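Local coordinates for protein butyrophilin subfamily 1 member A1 (Bos taurus, PDB 4HH8) that may function in the secretion of milk-fat droplets and probably restrains T-cell proliferation, represented here by the two immunoglobulin-like domains of its extracellular part, at residues Glu22-Val27 against Val123-Ala128; Arg80-Glu85 against Ala94-Glu99; Trp155-Gln160 against Ile206-Leu211. The protein carries 1 engineered substitution. All coordinates share one frame; numbering follows the deposited sequence.

Contact 1: residues Glu22-Val27 against Val123-Ala128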
loop_
_atom_site.group_PDB
_atom_site.type_symbol
_atom_site.label_atom_id
_atom_site.label_comp_id
_atom_site.label_asym_id
_atom_site.label_seq_id
_atom_site.Cartn_x
_atom_site.Cartn_y
_atom_site.Cartn_z
ATOM N N GLU A 22 11.992 8.518 -0.429
ATOM C CA GLU A 22 10.698 8.137 -0.985
ATOM C C GLU A 22 9.743 7.361 -0.052
ATOM O O GLU A 22 10.141 6.952 1.028
ATOM C CB GLU A 22 10.925 7.428 -2.301
ATOM C CG GLU A 22 10.568 8.361 -3.432
ATOM C CD GLU A 22 11.621 8.465 -4.512
ATOM O OE1 GLU A 22 12.011 7.415 -5.093
ATOM O OE2 GLU A 22 12.020 9.619 -4.806
ATOM N N PRO A 23 8.467 7.193 -0.457
ATOM C CA PRO A 23 7.534 6.362 0.327
ATOM C C PRO A 23 8.092 4.974 0.548
ATOM O O PRO A 23 8.846 4.485 -0.295
ATOM C CB PRO A 23 6.303 6.278 -0.581
ATOM C CG PRO A 23 6.324 7.597 -1.363
ATOM C CD PRO A 23 7.794 7.855 -1.602
ATOM N N ILE A 24 7.768 4.360 1.688
ATOM C CA ILE A 24 8.067 2.944 1.903
ATOM C C ILE A 24 6.922 2.135 1.354
ATOM O O ILE A 24 5.755 2.402 1.656
ATOM C CB ILE A 24 8.253 2.555 3.398
ATOM C CG1 ILE A 24 9.281 3.475 4.079
ATOM C CG2 ILE A 24 8.680 1.046 3.525
ATOM C CD1 ILE A 24 10.685 3.394 3.488
ATOM N N LEU A 25 7.260 1.130 0.557
ATOM C CA LEU A 25 6.246 0.284 -0.065
ATOM C C LEU A 25 6.101 -0.973 0.757
ATOM O O LEU A 25 7.094 -1.642 1.017
ATOM C CB LEU A 25 6.690 -0.070 -1.477
ATOM C CG LEU A 25 5.689 -0.658 -2.481
ATOM C CD1 LEU A 25 4.316 -0.025 -2.336
ATOM C CD2 LEU A 25 6.216 -0.507 -3.924
ATOM N N ALA A 26 4.875 -1.304 1.153
ATOM C CA ALA A 26 4.624 -2.472 2.002
ATOM C C ALA A 26 3.413 -3.309 1.532
ATOM O O ALA A 26 2.324 -2.774 1.332
ATOM C CB ALA A 26 4.412 -2.018 3.423
ATOM N N VAL A 27 3.609 -4.608 1.365
ATOM C CA VAL A 27 2.528 -5.494 0.970
ATOM C C VAL A 27 1.645 -5.867 2.186
ATOM O O VAL A 27 2.169 -6.134 3.274
ATOM C CB VAL A 27 3.090 -6.738 0.272
ATOM C CG1 VAL A 27 1.993 -7.781 0.065
ATOM C CG2 VAL A 27 3.703 -6.340 -1.042
ATOM N N VAL A 123 7.740 10.038 7.255
ATOM C CA VAL A 123 7.855 8.809 6.456
ATOM C C VAL A 123 6.476 8.474 5.901
ATOM O O VAL A 123 5.457 8.548 6.623
ATOM C CB VAL A 123 8.336 7.599 7.293
ATOM C CG1 VAL A 123 8.858 6.444 6.382
ATOM C CG2 VAL A 123 9.404 7.995 8.252
ATOM N N HIS A 124 6.423 8.132 4.620
ATOM C CA HIS A 124 5.161 7.786 4.010
ATOM C C HIS A 124 5.182 6.298 3.895
ATOM O O HIS A 124 6.129 5.756 3.363
ATOM C CB HIS A 124 4.976 8.440 2.631
ATOM C CG HIS A 124 4.937 9.939 2.672
ATOM N ND1 HIS A 124 3.822 10.650 3.083
ATOM C CD2 HIS A 124 5.880 10.865 2.356
ATOM C CE1 HIS A 124 4.076 11.947 3.007
ATOM N NE2 HIS A 124 5.321 12.105 2.574
ATOM N N LEU A 125 4.178 5.634 4.468
ATOM C CA LEU A 125 3.957 4.221 4.193
ATOM C C LEU A 125 2.944 4.065 3.066
ATOM O O LEU A 125 1.864 4.624 3.114
ATOM C CB LEU A 125 3.459 3.499 5.443
ATOM C CG LEU A 125 3.304 1.999 5.204
ATOM C CD1 LEU A 125 4.627 1.377 4.758
ATOM C CD2 LEU A 125 2.763 1.328 6.441
ATOM N N LYS A 126 3.302 3.333 2.027
ATOM C CA LYS A 126 2.356 3.043 0.948
ATOM C C LYS A 126 2.059 1.576 0.961
ATOM O O LYS A 126 2.942 0.809 0.691
ATOM C CB LYS A 126 2.950 3.388 -0.430
ATOM C CG LYS A 126 3.047 4.886 -0.747
ATOM C CD LYS A 126 1.710 5.479 -1.018
ATOM C CE LYS A 126 1.862 6.801 -1.688
ATOM N NZ LYS A 126 0.501 7.284 -1.934
ATOM N N VAL A 127 0.806 1.196 1.195
ATOM C CA VAL A 127 0.451 -0.207 1.301
ATOM C C VAL A 127 -0.156 -0.672 -0.005
ATOM O O VAL A 127 -0.860 0.097 -0.659
ATOM C CB VAL A 127 -0.539 -0.504 2.470
ATOM C CG1 VAL A 127 -0.861 -1.973 2.473
ATOM C CG2 VAL A 127 0.039 -0.015 3.827
ATOM N N ALA A 128 0.117 -1.916 -0.368
ATOM C CA ALA A 128 -0.381 -2.486 -1.590
ATOM C C ALA A 128 -0.833 -3.935 -1.375
ATOM O O ALA A 128 -0.286 -4.654 -0.547
ATOM C CB ALA A 128 0.691 -2.432 -2.673
HETATM O O HOH W 1 8.734 8.290 2.899
#
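Strand 24-27 runs parallel to strand 123-128, the two short axes coming within 4.6 Å at 30° to each other, with each residue from I24 to V27 paired in turn with L125 to A128. Four backbone bonds join them. I24 uses both its polar backbone atoms: its N gives to H124 O at 2.7 Å, and its O accepts from K126 N at 2.6 Å, each donor lying nearly along the C=O axis. A26 repeats the pattern with K126 O and A128 N, both in the carbonyl planes. Just before the strand proper, a water carries the link on, donating to E22 O and accepting from H124 N.

I24, A26, L125 and V127 share one face of the sheet. L125 CG stands anti to its backbone N (chi1 -176°), and this brings CD1 across to the neighbouring strand, 3.7 Å from A26 CB. I24 CG1 crosses V123 CG1 obliquely at 3.8 Å. The other face holds L25, V27, K126 and A128. Here K126 bends at chi2 (-72°), and its CG sits 3.5 Å from P23 CB before the chain turns its amine off from 22-27. L25 lays CD1 over the partner backbone, 3.4 Å from K126 O.

Parallel pairing of A' (24-27) with the last strand, G (117-128), is characteristic of V-set immunoglobulin domains, which share it with the I-set; the preceding strand 16-18 belongs to the other sheet. Strand 24-27 is the outermost of its sheet, while 117-128 continues inward, antiparallel to 106-114. I24, A26 and L125 pack on P35 and A32 of strand 32-39, in the other sheet of the sandwich, whereas L25 reaches L210 of the second domain.

Contact 2: residues Arg80-Glu85 against Ala94-Glu99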
loop_
_atom_site.group_PDB
_atom_site.type_symbol
_atom_site.label_atom_id
_atom_site.label_comp_id
_atom_site.label_asym_id
_atom_site.label_seq_id
_atom_site.Cartn_x
_atom_site.Cartn_y
_atom_site.Cartn_z
ATOM N N ARG A 80 2.450 -5.135 17.772
ATOM C CA ARG A 80 2.878 -5.364 16.373
ATOM C C ARG A 80 3.984 -4.387 15.932
ATOM O O ARG A 80 4.360 -4.361 14.766
ATOM C CB ARG A 80 1.665 -5.341 15.413
ATOM C CG ARG A 80 0.719 -4.152 15.588
ATOM C CD ARG A 80 -0.644 -4.288 14.818
ATOM N NE ARG A 80 -0.418 -4.364 13.390
ATOM C CZ ARG A 80 -0.718 -3.428 12.494
ATOM N NH1 ARG A 80 -1.382 -2.309 12.812
ATOM N NH2 ARG A 80 -0.394 -3.667 11.237
ATOM N N VAL A 81 4.497 -3.592 16.874
ATOM C CA VAL A 81 5.561 -2.615 16.596
ATOM C C VAL A 81 6.814 -2.906 17.411
ATOM O O VAL A 81 6.733 -3.404 18.535
ATOM C CB VAL A 81 5.128 -1.149 16.876
ATOM C CG1 VAL A 81 3.983 -0.737 15.972
ATOM C CG2 VAL A 81 4.734 -0.956 18.349
ATOM N N SER A 82 7.972 -2.602 16.833
ATOM C CA SER A 82 9.268 -2.800 17.485
ATOM C C SER A 82 10.324 -1.943 16.822
ATOM O O SER A 82 10.218 -1.610 15.653
ATOM C CB SER A 82 9.709 -4.285 17.496
ATOM O OG SER A 82 9.935 -4.790 16.187
ATOM N N LEU A 83 11.368 -1.630 17.580
ATOM C CA LEU A 83 12.416 -0.747 17.148
ATOM C C LEU A 83 13.427 -1.580 16.428
ATOM O O LEU A 83 13.846 -2.615 16.942
ATOM C CB LEU A 83 13.085 -0.116 18.372
ATOM C CG LEU A 83 14.108 0.983 18.108
ATOM C CD1 LEU A 83 13.483 2.131 17.301
ATOM C CD2 LEU A 83 14.669 1.437 19.441
ATOM N N VAL A 84 13.786 -1.153 15.221
ATOM C CA VAL A 84 14.963 -1.686 14.535
ATOM C C VAL A 84 16.153 -0.771 14.890
ATOM O O VAL A 84 16.093 0.454 14.712
ATOM C CB VAL A 84 14.759 -1.778 13.022
ATOM C CG1 VAL A 84 16.035 -2.357 12.329
ATOM C CG2 VAL A 84 13.528 -2.627 12.704
ATOM N N GLU A 85 17.214 -1.366 15.417
ATOM C CA GLU A 85 18.293 -0.599 16.023
ATOM C C GLU A 85 19.670 -1.183 15.780
ATOM O O GLU A 85 20.595 -0.848 16.504
ATOM C CB GLU A 85 18.050 -0.473 17.538
ATOM C CG GLU A 85 17.952 -1.835 18.246
ATOM C CD GLU A 85 17.575 -1.742 19.718
ATOM O OE1 GLU A 85 17.990 -0.787 20.422
ATOM O OE2 GLU A 85 16.852 -2.662 20.177
ATOM N N ALA A 94 14.565 2.292 12.909
ATOM C CA ALA A 94 13.304 2.204 12.183
ATOM C C ALA A 94 12.333 1.580 13.141
ATOM O O ALA A 94 12.754 0.992 14.132
ATOM C CB ALA A 94 13.452 1.347 10.929
ATOM N N VAL A 95 11.045 1.752 12.859
ATOM C CA VAL A 95 9.989 1.048 13.561
ATOM C C VAL A 95 9.522 0.012 12.576
ATOM O O VAL A 95 9.221 0.361 11.431
ATOM C CB VAL A 95 8.828 1.985 13.977
ATOM C CG1 VAL A 95 7.586 1.187 14.413
ATOM C CG2 VAL A 95 9.270 2.805 15.149
ATOM N N ARG A 96 9.540 -1.255 13.003
ATOM C CA ARG A 96 8.973 -2.352 12.264
ATOM C C ARG A 96 7.486 -2.501 12.628
ATOM O O ARG A 96 7.140 -2.641 13.813
ATOM C CB ARG A 96 9.727 -3.649 12.545
ATOM C CG ARG A 96 9.318 -4.785 11.575
ATOM C CD ARG A 96 10.200 -6.050 11.668
ATOM N NE ARG A 96 10.200 -6.636 13.002
ATOM C CZ ARG A 96 9.916 -7.913 13.300
ATOM N NH1 ARG A 96 9.597 -8.793 12.345
ATOM N NH2 ARG A 96 9.964 -8.323 14.574
ATOM N N ILE A 97 6.616 -2.403 11.623
ATOM C CA ILE A 97 5.208 -2.675 11.822
ATOM C C ILE A 97 4.889 -4.019 11.202
ATOM O O ILE A 97 5.089 -4.214 10.011
ATOM C CB ILE A 97 4.296 -1.596 11.228
ATOM C CG1 ILE A 97 4.762 -0.215 11.679
ATOM C CG2 ILE A 97 2.813 -1.843 11.678
ATOM C CD1 ILE A 97 3.970 0.914 11.069
ATOM N N GLN A 98 4.423 -4.952 12.023
ATOM C CA GLN A 98 4.132 -6.300 11.551
ATOM C C GLN A 98 2.741 -6.405 11.014
ATOM O O GLN A 98 1.841 -5.666 11.453
ATOM C CB GLN A 98 4.286 -7.313 12.678
ATOM C CG GLN A 98 5.719 -7.445 13.131
ATOM C CD GLN A 98 5.879 -8.469 14.233
ATOM O OE1 GLN A 98 4.968 -8.680 15.053
ATOM N NE2 GLN A 98 7.041 -9.119 14.258
ATOM N N GLU A 99 2.576 -7.323 10.057
ATOM C CA GLU A 99 1.277 -7.631 9.492
ATOM C C GLU A 99 0.550 -6.376 9.018
ATOM O O GLU A 99 -0.539 -6.014 9.534
ATOM C CB GLU A 99 0.448 -8.463 10.478
ATOM C CG GLU A 99 0.493 -9.963 10.105
ATOM C CD GLU A 99 0.954 -10.865 11.261
ATOM O OE1 GLU A 99 0.135 -11.114 12.183
ATOM O OE2 GLU A 99 2.126 -11.341 11.241
HETATM O O HOH W 2 7.495 -5.267 15.075
#
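The guanidinium of R80 has I97 CG2 over one face, 3.7 Å above the plane and toward its rim, with Q98 O at the edge. NH2 gives to Q98 O at 3.0 Å, while NE adds a weak bond to the same oxygen and NH2 another weak one to E99 O. Its charge is met by a salt bridge from NH2 to D104. R80 CG takes the crowded place between N and carbonyl carbon (chi1 49°), and the bend at chi3 (-62°) turns the group back onto the 98-99 backbone. R96 has Q98 CD over one face of its guanidinium and S82 OG at the edge; its salt bridge goes to D31.

Strands 81-85 and 92-97 form the D-E hairpin of the V-set domain, and an arginine just before D paired with an aspartate ahead of F is a recurrent feature of this family. S82 and R96 make a hydrogen-bonded pair, R96 N to S82 O at 2.8 Å. Water donates to R96 O and also bonds S82 OG, 2.7 Å from it. V84 CG2 meets R96 CB at 3.9 Å, at about a right angle. V81, L83 and V95 pack from the other face onto F61 of the opposing sheet.

Contact 3: residues Trp155-Gln160 against Ile206-Leu211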
loop_
_atom_site.group_PDB
_atom_site.type_symbol
_atom_site.label_atom_id
_atom_site.label_comp_id
_atom_site.label_asym_id
_atom_site.label_seq_id
_atom_site.Cartn_x
_atom_site.Cartn_y
_atom_site.Cartn_z
ATOM N N TRP A 155 -7.662 -6.005 -4.150
ATOM C CA TRP A 155 -6.593 -5.109 -4.569
ATOM C C TRP A 155 -6.509 -3.949 -3.641
ATOM O O TRP A 155 -7.522 -3.488 -3.153
ATOM C CB TRP A 155 -6.829 -4.597 -5.985
ATOM C CG TRP A 155 -6.906 -5.695 -6.946
ATOM C CD1 TRP A 155 -7.981 -6.525 -7.152
ATOM C CD2 TRP A 155 -5.853 -6.168 -7.794
ATOM N NE1 TRP A 155 -7.664 -7.455 -8.105
ATOM C CE2 TRP A 155 -6.370 -7.259 -8.522
ATOM C CE3 TRP A 155 -4.543 -5.732 -8.060
ATOM C CZ2 TRP A 155 -5.607 -7.960 -9.466
ATOM C CZ3 TRP A 155 -3.791 -6.420 -9.009
ATOM C CH2 TRP A 155 -4.313 -7.541 -9.673
ATOM N N TYR A 156 -5.301 -3.457 -3.421
ATOM C CA TYR A 156 -5.146 -2.223 -2.712
ATOM C C TYR A 156 -3.954 -1.478 -3.304
ATOM O O TYR A 156 -2.929 -2.092 -3.557
ATOM C CB TYR A 156 -5.027 -2.450 -1.182
ATOM C CG TYR A 156 -5.214 -1.143 -0.463
ATOM C CD1 TYR A 156 -6.496 -0.702 -0.093
ATOM C CD2 TYR A 156 -4.133 -0.296 -0.244
ATOM C CE1 TYR A 156 -6.671 0.529 0.533
ATOM C CE2 TYR A 156 -4.306 0.941 0.371
ATOM C CZ TYR A 156 -5.568 1.341 0.738
ATOM O OH TYR A 156 -5.714 2.559 1.338
ATOM N N PRO A 157 -4.088 -0.175 -3.603
ATOM C CA PRO A 157 -5.300 0.639 -3.529
ATOM C C PRO A 157 -6.197 0.319 -4.727
ATOM O O PRO A 157 -6.155 -0.814 -5.237
ATOM C CB PRO A 157 -4.747 2.101 -3.544
ATOM C CG PRO A 157 -3.423 1.969 -4.490
ATOM C CD PRO A 157 -2.890 0.601 -4.047
ATOM N N GLU A 158 -7.036 1.275 -5.153
ATOM C CA GLU A 158 -7.862 1.094 -6.335
ATOM C C GLU A 158 -6.978 0.611 -7.499
ATOM O O GLU A 158 -6.012 1.275 -7.859
ATOM C CB GLU A 158 -8.553 2.412 -6.712
ATOM C CG GLU A 158 -9.629 2.887 -5.700
ATOM C CD GLU A 158 -9.069 3.765 -4.535
ATOM O OE1 GLU A 158 -7.861 3.742 -4.211
ATOM O OE2 GLU A 158 -9.848 4.521 -3.949
ATOM N N PRO A 159 -7.310 -0.538 -8.082
ATOM C CA PRO A 159 -6.552 -1.098 -9.204
ATOM C C PRO A 159 -7.085 -0.555 -10.568
ATOM O O PRO A 159 -8.226 -0.082 -10.659
ATOM C CB PRO A 159 -6.845 -2.602 -9.068
ATOM C CG PRO A 159 -8.323 -2.573 -8.619
ATOM C CD PRO A 159 -8.404 -1.449 -7.652
ATOM N N GLN A 160 -6.259 -0.614 -11.600
ATOM C CA GLN A 160 -6.627 -0.117 -12.912
ATOM C C GLN A 160 -7.040 -1.303 -13.745
ATOM O O GLN A 160 -6.490 -2.389 -13.587
ATOM C CB GLN A 160 -5.421 0.608 -13.541
ATOM C CG GLN A 160 -5.396 0.784 -15.109
ATOM C CD GLN A 160 -4.027 1.297 -15.613
ATOM O OE1 GLN A 160 -3.256 0.564 -16.219
ATOM N NE2 GLN A 160 -3.716 2.537 -15.307
ATOM N N ILE A 206 -5.780 -6.363 -14.852
ATOM C CA ILE A 206 -5.977 -5.604 -13.667
ATOM C C ILE A 206 -4.592 -5.256 -13.146
ATOM O O ILE A 206 -3.792 -6.147 -12.902
ATOM C CB ILE A 206 -6.725 -6.427 -12.534
ATOM C CG1 ILE A 206 -8.014 -7.113 -13.048
ATOM C CG2 ILE A 206 -7.014 -5.561 -11.376
ATOM C CD1 ILE A 206 -9.098 -6.181 -13.541
ATOM N N ARG A 207 -4.321 -3.989 -12.894
ATOM C CA ARG A 207 -2.971 -3.638 -12.514
ATOM C C ARG A 207 -2.924 -2.873 -11.225
ATOM O O ARG A 207 -3.648 -1.904 -11.063
ATOM C CB ARG A 207 -2.370 -2.773 -13.647
ATOM C CG ARG A 207 -0.907 -2.390 -13.432
ATOM C CD ARG A 207 -0.376 -1.668 -14.665
ATOM N NE ARG A 207 0.995 -1.209 -14.484
ATOM C CZ ARG A 207 2.072 -1.944 -14.746
ATOM N NH1 ARG A 207 1.945 -3.204 -15.179
ATOM N NH2 ARG A 207 3.273 -1.421 -14.571
ATOM N N ASN A 208 -2.041 -3.276 -10.325
ATOM C CA ASN A 208 -1.699 -2.454 -9.180
ATOM C C ASN A 208 -0.574 -1.484 -9.597
ATOM O O ASN A 208 0.586 -1.896 -9.728
ATOM C CB ASN A 208 -1.276 -3.354 -8.031
ATOM C CG ASN A 208 -1.106 -2.627 -6.740
ATOM O OD1 ASN A 208 -0.440 -1.615 -6.698
ATOM N ND2 ASN A 208 -1.700 -3.156 -5.640
ATOM N N LEU A 209 -0.922 -0.205 -9.770
ATOM C CA LEU A 209 -0.004 0.859 -10.252
ATOM C C LEU A 209 1.144 1.183 -9.287
ATOM O O LEU A 209 2.227 1.544 -9.704
ATOM C CB LEU A 209 -0.784 2.138 -10.527
ATOM C CG LEU A 209 -1.876 1.933 -11.574
ATOM C CD1 LEU A 209 -2.606 3.239 -11.770
ATOM C CD2 LEU A 209 -1.201 1.520 -12.839
ATOM N N LEU A 210 0.894 0.987 -8.003
ATOM C CA LEU A 210 1.856 1.185 -6.953
ATOM C C LEU A 210 2.970 0.122 -6.958
ATOM O O LEU A 210 4.162 0.452 -6.825
ATOM C CB LEU A 210 1.087 1.158 -5.641
ATOM C CG LEU A 210 1.682 1.707 -4.365
ATOM C CD1 LEU A 210 2.390 3.077 -4.584
ATOM C CD2 LEU A 210 0.530 1.825 -3.372
ATOM N N LEU A 211 2.600 -1.145 -7.116
ATOM C CA LEU A 211 3.590 -2.210 -7.321
ATOM C C LEU A 211 4.122 -2.316 -8.745
ATOM O O LEU A 211 5.163 -2.928 -8.948
ATOM C CB LEU A 211 3.017 -3.585 -6.926
ATOM C CG LEU A 211 2.593 -3.824 -5.475
ATOM C CD1 LEU A 211 1.953 -5.174 -5.312
ATOM C CD2 LEU A 211 3.770 -3.692 -4.531
HETATM O O HOH W 3 -3.318 0.930 -8.285
#
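N208 sends its side chain into the bend of 155-160. CB lies 4.0 Å from W155 CE3, and the two side chains pass one another head to tail, amide and indole planes 43° apart. CG is anti to the backbone N (chi1 -171°), 3.7 Å from Y156 O. At the tip ND2 comes to 2.6 Å from Y156 O, a weak, bent bond, and also donates to A129 O in the link between the domains. OD1 turns back on its own chain and takes L211 N at 3.1 Å, plus a weak bond from L210 N, an Asx motif that fixes the start of the turn after strand 201-208.

W155 ends strand 146-155, and with Y156 and the cis-linked P157 it makes the B-C turn familiar from constant-type immunoglobulin domains, here in the second, membrane-proximal one. P157 CD rests 3.7 Å from L210 CD2. I206 CG2 sits over the six-membered ring of W155, 3.5 Å from its centroid in a CH-pi contact, and also touches P159 CB; W155 NE1 is held by S152. Q160 and R207 form a hydrogen-bonded antiparallel pair, Q160 N reaching R207 O almost straight (174°). Their side chains run alongside each other, and R207 goes on to a salt bridge with E214. A water bridges E158 O and L209 N.

Overall arrangement
Contacts 1 and 2 both belong to the membrane-distal V-type domain, with contact 2 nested in the chain between the two halves of contact 1; their centres are 14 Å apart and their nearest atoms about 5 Å, so they do not touch. Contact 3 belongs to the second domain and lies 14 Å from contact 1, centre to centre, but the two meet at the domain junction. There Y156 CD2 approaches V127 O at 3.3 Å, A128 CB packs on L211 CG, and L25 CD2 lies 3.7 Å from L210 O. The 155-160 turn and the turn that follows strand 201-208 thus abut the end of the V-domain sheet. Contact 2 stands apart from this junction, its centre 26 Å from that of contact 3.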